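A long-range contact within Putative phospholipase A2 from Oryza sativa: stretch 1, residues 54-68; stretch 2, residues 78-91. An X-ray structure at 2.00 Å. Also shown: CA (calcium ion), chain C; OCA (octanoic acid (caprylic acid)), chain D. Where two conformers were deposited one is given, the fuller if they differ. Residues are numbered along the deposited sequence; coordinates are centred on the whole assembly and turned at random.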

# COMPACT_ATOMS: atom_id res chain seq x y z
N ASP A 54 9.50 6.03 -2.69
CA ASP A 54 10.24 6.02 -1.43
C ASP A 54 10.02 4.66 -0.76
O ASP A 54 9.46 3.75 -1.39
CB ASP A 54 9.85 7.19 -0.50
CG ASP A 54 8.39 7.14 -0.03
OD1 ASP A 54 7.63 6.20 -0.37
OD2 ASP A 54 8.00 8.07 0.71
N ALA A 55 10.48 4.52 0.48
CA ALA A 55 10.38 3.26 1.23
C ALA A 55 8.94 2.84 1.49
O ALA A 55 8.60 1.66 1.35
CB ALA A 55 11.15 3.36 2.55
N LEU A 56 8.10 3.80 1.87
CA LEU A 56 6.68 3.53 2.07
C LEU A 56 6.02 3.07 0.78
O LEU A 56 5.26 2.10 0.77
CB LEU A 56 5.94 4.74 2.66
CG LEU A 56 4.46 4.55 3.03
CD1 LEU A 56 4.24 3.38 4.00
CD2 LEU A 56 3.87 5.84 3.59
N ASP A 57 6.31 3.77 -0.32
CA ASP A 57 5.76 3.38 -1.63
C ASP A 57 6.19 1.95 -2.01
O ASP A 57 5.41 1.18 -2.59
CB ASP A 57 6.20 4.39 -2.69
CG ASP A 57 5.30 4.38 -3.90
OD1 ASP A 57 4.11 4.01 -3.76
OD2 ASP A 57 5.78 4.77 -4.99
N ALA A 58 7.44 1.61 -1.69
CA ALA A 58 7.96 0.27 -1.94
C ALA A 58 7.21 -0.81 -1.15
O ALA A 58 6.93 -1.88 -1.68
CB ALA A 58 9.48 0.20 -1.66
N CYS A 59 6.87 -0.51 0.11
CA CYS A 59 6.03 -1.41 0.91
C CYS A 59 4.71 -1.70 0.19
O CYS A 59 4.27 -2.85 0.11
CB CYS A 59 5.74 -0.83 2.30
SG CYS A 59 7.18 -0.65 3.36
N CYS A 60 4.08 -0.64 -0.32
CA CYS A 60 2.82 -0.77 -1.06
C CYS A 60 2.97 -1.54 -2.37
O CYS A 60 2.09 -2.34 -2.73
CB CYS A 60 2.22 0.61 -1.32
SG CYS A 60 1.77 1.47 0.19
N MET A 61 4.07 -1.29 -3.08
CA MET A 61 4.36 -2.04 -4.31
C MET A 61 4.35 -3.54 -4.07
O MET A 61 3.70 -4.29 -4.81
CB MET A 61 5.70 -1.61 -4.91
CG MET A 61 6.10 -2.41 -6.15
SD MET A 61 7.76 -2.03 -6.67
CE MET A 61 7.79 -2.80 -8.31
N VAL A 62 5.07 -3.99 -3.04
CA VAL A 62 5.09 -5.42 -2.68
C VAL A 62 3.68 -5.91 -2.35
O VAL A 62 3.27 -6.99 -2.78
CB VAL A 62 6.04 -5.71 -1.49
CG1 VAL A 62 5.86 -7.13 -0.97
CG2 VAL A 62 7.49 -5.49 -1.90
N HIS A 63 2.95 -5.11 -1.57
CA HIS A 63 1.60 -5.50 -1.16
C HIS A 63 0.66 -5.69 -2.34
O HIS A 63 -0.08 -6.67 -2.40
CB HIS A 63 1.01 -4.48 -0.17
CG HIS A 63 -0.39 -4.79 0.24
ND1 HIS A 63 -1.49 -4.35 -0.46
CD2 HIS A 63 -0.88 -5.51 1.28
CE1 HIS A 63 -2.59 -4.78 0.12
NE2 HIS A 63 -2.25 -5.48 1.19
N ASP A 64 0.66 -4.74 -3.27
CA ASP A 64 -0.24 -4.78 -4.43
C ASP A 64 -0.02 -6.03 -5.27
O ASP A 64 -0.97 -6.70 -5.67
CB ASP A 64 -0.07 -3.52 -5.28
CG ASP A 64 -0.60 -2.28 -4.59
OD1 ASP A 64 -1.10 -2.40 -3.45
OD2 ASP A 64 -0.52 -1.18 -5.17
N HIS A 65 1.25 -6.37 -5.50
CA HIS A 65 1.56 -7.59 -6.22
C HIS A 65 1.21 -8.85 -5.42
O HIS A 65 0.74 -9.83 -5.99
CB HIS A 65 3.02 -7.59 -6.67
CG HIS A 65 3.29 -6.64 -7.79
ND1 HIS A 65 3.89 -5.42 -7.60
CD2 HIS A 65 3.01 -6.72 -9.11
CE1 HIS A 65 3.98 -4.79 -8.76
NE2 HIS A 65 3.46 -5.56 -9.69
N CYS A 66 1.44 -8.80 -4.10
CA CYS A 66 1.10 -9.93 -3.22
C CYS A 66 -0.37 -10.29 -3.34
O CYS A 66 -0.73 -11.46 -3.47
CB CYS A 66 1.47 -9.64 -1.76
SG CYS A 66 1.25 -11.03 -0.59
N VAL A 67 -1.23 -9.26 -3.31
CA VAL A 67 -2.67 -9.44 -3.50
C VAL A 67 -2.96 -9.99 -4.91
O VAL A 67 -3.74 -10.93 -5.07
CB VAL A 67 -3.45 -8.12 -3.23
CG1 VAL A 67 -4.92 -8.25 -3.59
CG2 VAL A 67 -3.32 -7.70 -1.76
N ASP A 68 -2.30 -9.39 -5.92
CA ASP A 68 -2.48 -9.80 -7.31
C ASP A 68 -2.17 -11.28 -7.54
O ASP A 68 -2.84 -11.94 -8.34
CB ASP A 68 -1.64 -8.93 -8.25
CG ASP A 68 -1.87 -9.25 -9.73
OD1 ASP A 68 -3.01 -9.10 -10.22
OD2 ASP A 68 -0.90 -9.66 -10.40
CA CA C . -2.19 0.28 -4.13
C1 OCA D . -1.30 -0.51 -0.80
C2 OCA D . -1.50 -0.06 0.65
C3 OCA D . -2.70 -0.76 1.29
C4 OCA D . -4.04 -0.23 0.79
C5 OCA D . -4.27 1.24 1.15
C6 OCA D . -4.90 1.39 2.53
C7 OCA D . -5.77 2.65 2.61
C8 OCA D . -5.11 3.70 3.51
O1 OCA D . -1.84 0.18 -1.70
O2 OCA D . -0.60 -1.52 -0.99
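Stretch 2 78-91: MCNENLLSCIDRVS

Two antiparallel helices joined by a pair of disulfides illustrate how covalent staples and a thin apolar seam can share the work of holding a helix pair together. At the centre of the contact lies L83, with chi1 t and chi2 p, its CA-to-CB bond directed toward the other stretch. Its CD1 packs against C59 CB at 3.7 Å, while its CD2 lies over the face of the H63 ring, 3.9 Å from the ring centroid and 29° off the normal, a CH-pi contact. One leucine thus fills the space between a cysteine and a histidine that stand one helical turn apart.

The seam lies between two nearly antiparallel helices. Residues 55-68 form one helix; 78-88 continue a helix that begins earlier in the chain and runs the opposite way, the two N-to-C directions making an angle of 170°. The axes approach to 9.2 Å. Because the directions are opposed, numbers rise along one helix as they fall along the other: C66 faces C79 (CA to CA 5.6 Å), and C59 faces C86 (CA to CA 5.7 Å). At both places the sulfurs are bonded, C66 SG to C79 SG and C59 SG to C86 SG, each at 2.0 Å, with chi3 of -84° and -81°, close to the 90° magnitude that a relaxed disulfide prefers. In each bridge the cysteine of one helix is m and its partner t, but the roles are exchanged: C59 and C79 are m, C86 and C66 are t.

Beyond C59 the apolar surface continues toward the start of the first helix. L56 CD1 meets I87 CG1 at 4.0 Å. After the second helix the chain is extended at V90 (phi/psi -76/131), whose CG2 reaches C59 SG at 3.7 Å and whose CG1 lies 4.1 Å from A55 CB. A water bridges this end, accepting from A55 N at 3.1 Å and donating to S91 O at 2.8 Å. Nearby, D54 caps the first helix, its OD1 accepting from D57 N at 2.8 Å.

The polar edge is built around H63. While L83 covers a face of its ring, the ring edge donates from NE2 to N80 OD1, a hydrogen bond of 2.9 Å and the only direct one between the stretches. The other ring nitrogen, H63 ND1, is 3.0 Å from O2 of the bound octanoic acid. Next to it, D64 OD2 binds the calcium ion at 2.5 Å, as does octanoic acid O1, also at 2.5 Å.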

# COMPACT_ATOMS: atom_id res chain seq x y z
N MET A 78 -0.81 -13.02 5.00
CA MET A 78 0.61 -12.83 4.70
C MET A 78 0.85 -11.47 4.05
O MET A 78 1.70 -10.70 4.52
CB MET A 78 1.14 -13.93 3.79
CG MET A 78 1.26 -15.29 4.44
SD MET A 78 2.30 -16.35 3.41
CE MET A 78 3.92 -15.82 3.95
N CYS A 79 0.11 -11.17 2.99
CA CYS A 79 0.24 -9.88 2.30
C CYS A 79 0.14 -8.73 3.29
O CYS A 79 0.97 -7.83 3.30
CB CYS A 79 -0.82 -9.73 1.20
SG CYS A 79 -0.73 -10.97 -0.12
N ASN A 80 -0.88 -8.78 4.14
CA ASN A 80 -1.16 -7.70 5.08
C ASN A 80 -0.18 -7.63 6.26
O ASN A 80 0.26 -6.54 6.63
CB ASN A 80 -2.62 -7.77 5.54
CG ASN A 80 -3.58 -7.38 4.42
OD1 ASN A 80 -3.33 -6.43 3.68
ND2 ASN A 80 -4.67 -8.11 4.30
N GLU A 81 0.17 -8.78 6.84
CA GLU A 81 1.17 -8.83 7.90
C GLU A 81 2.55 -8.36 7.42
O GLU A 81 3.23 -7.63 8.13
CB GLU A 81 1.26 -10.23 8.52
CG GLU A 81 0.00 -10.61 9.31
CD GLU A 81 0.13 -11.93 10.05
OE1 GLU A 81 -0.51 -12.07 11.11
OE2 GLU A 81 0.87 -12.82 9.59
N ASN A 82 2.94 -8.76 6.21
CA ASN A 82 4.19 -8.28 5.62
C ASN A 82 4.18 -6.76 5.42
O ASN A 82 5.21 -6.11 5.62
CB ASN A 82 4.47 -8.97 4.28
CG ASN A 82 4.88 -10.44 4.44
OD1 ASN A 82 5.17 -10.91 5.54
ND2 ASN A 82 4.91 -11.15 3.32
N LEU A 83 3.03 -6.20 5.04
CA LEU A 83 2.89 -4.75 4.88
C LEU A 83 3.12 -4.02 6.21
O LEU A 83 3.86 -3.04 6.26
CB LEU A 83 1.53 -4.38 4.26
CG LEU A 83 1.27 -2.89 3.95
CD1 LEU A 83 2.41 -2.25 3.16
CD2 LEU A 83 -0.04 -2.67 3.22
N LEU A 84 2.49 -4.51 7.28
CA LEU A 84 2.69 -3.94 8.62
C LEU A 84 4.16 -3.96 9.04
O LEU A 84 4.69 -2.95 9.50
CB LEU A 84 1.83 -4.66 9.67
CG LEU A 84 0.30 -4.54 9.56
CD1 LEU A 84 -0.38 -5.34 10.68
CD2 LEU A 84 -0.14 -3.08 9.60
N SER A 85 4.82 -5.10 8.85
CA SER A 85 6.26 -5.23 9.11
C SER A 85 7.06 -4.20 8.32
O SER A 85 7.93 -3.53 8.88
CB SER A 85 6.76 -6.64 8.78
OG SER A 85 6.08 -7.61 9.56
N CYS A 86 6.75 -4.07 7.03
CA CYS A 86 7.43 -3.13 6.15
C CYS A 86 7.21 -1.66 6.59
O CYS A 86 8.18 -0.90 6.74
CB CYS A 86 6.97 -3.35 4.70
SG CYS A 86 7.97 -2.51 3.45
N ILE A 87 5.95 -1.29 6.80
CA ILE A 87 5.58 0.05 7.28
C ILE A 87 6.35 0.47 8.55
O ILE A 87 6.83 1.61 8.64
CB ILE A 87 4.05 0.16 7.57
CG1 ILE A 87 3.26 0.22 6.26
CG2 ILE A 87 3.73 1.39 8.43
CD1 ILE A 87 1.74 0.02 6.46
N ASP A 88 6.46 -0.45 9.50
CA ASP A 88 7.14 -0.18 10.77
C ASP A 88 8.65 0.12 10.59
O ASP A 88 9.28 0.69 11.47
CB ASP A 88 6.92 -1.35 11.74
CG ASP A 88 5.48 -1.43 12.26
OD1 ASP A 88 4.71 -0.45 12.11
OD2 ASP A 88 5.11 -2.47 12.85
N ARG A 89 9.19 -0.22 9.42
CA ARG A 89 10.64 -0.11 9.19
C ARG A 89 10.99 0.89 8.09
O ARG A 89 12.09 0.86 7.54
CB ARG A 89 11.24 -1.49 8.91
CG ARG A 89 11.26 -2.37 10.14
CD ARG A 89 11.11 -3.84 9.80
NE ARG A 89 11.11 -4.65 11.02
CZ ARG A 89 10.03 -4.92 11.75
NH1 ARG A 89 8.84 -4.46 11.39
NH2 ARG A 89 10.15 -5.66 12.85
N VAL A 90 10.04 1.76 7.78
CA VAL A 90 10.20 2.76 6.73
C VAL A 90 11.11 3.90 7.18
O VAL A 90 10.94 4.45 8.26
CB VAL A 90 8.79 3.27 6.29
CG1 VAL A 90 8.85 4.67 5.72
CG2 VAL A 90 8.18 2.30 5.29
N SER A 91 12.09 4.25 6.34
CA SER A 91 13.01 5.34 6.63
C SER A 91 13.63 5.96 5.36
O SER A 91 13.39 5.50 4.24
CB SER A 91 14.12 4.88 7.59
OG SER A 91 14.88 3.84 7.02
O HOH W 1 12.54 6.42 1.71
O HOH W 2 -4.01 -1.11 -4.86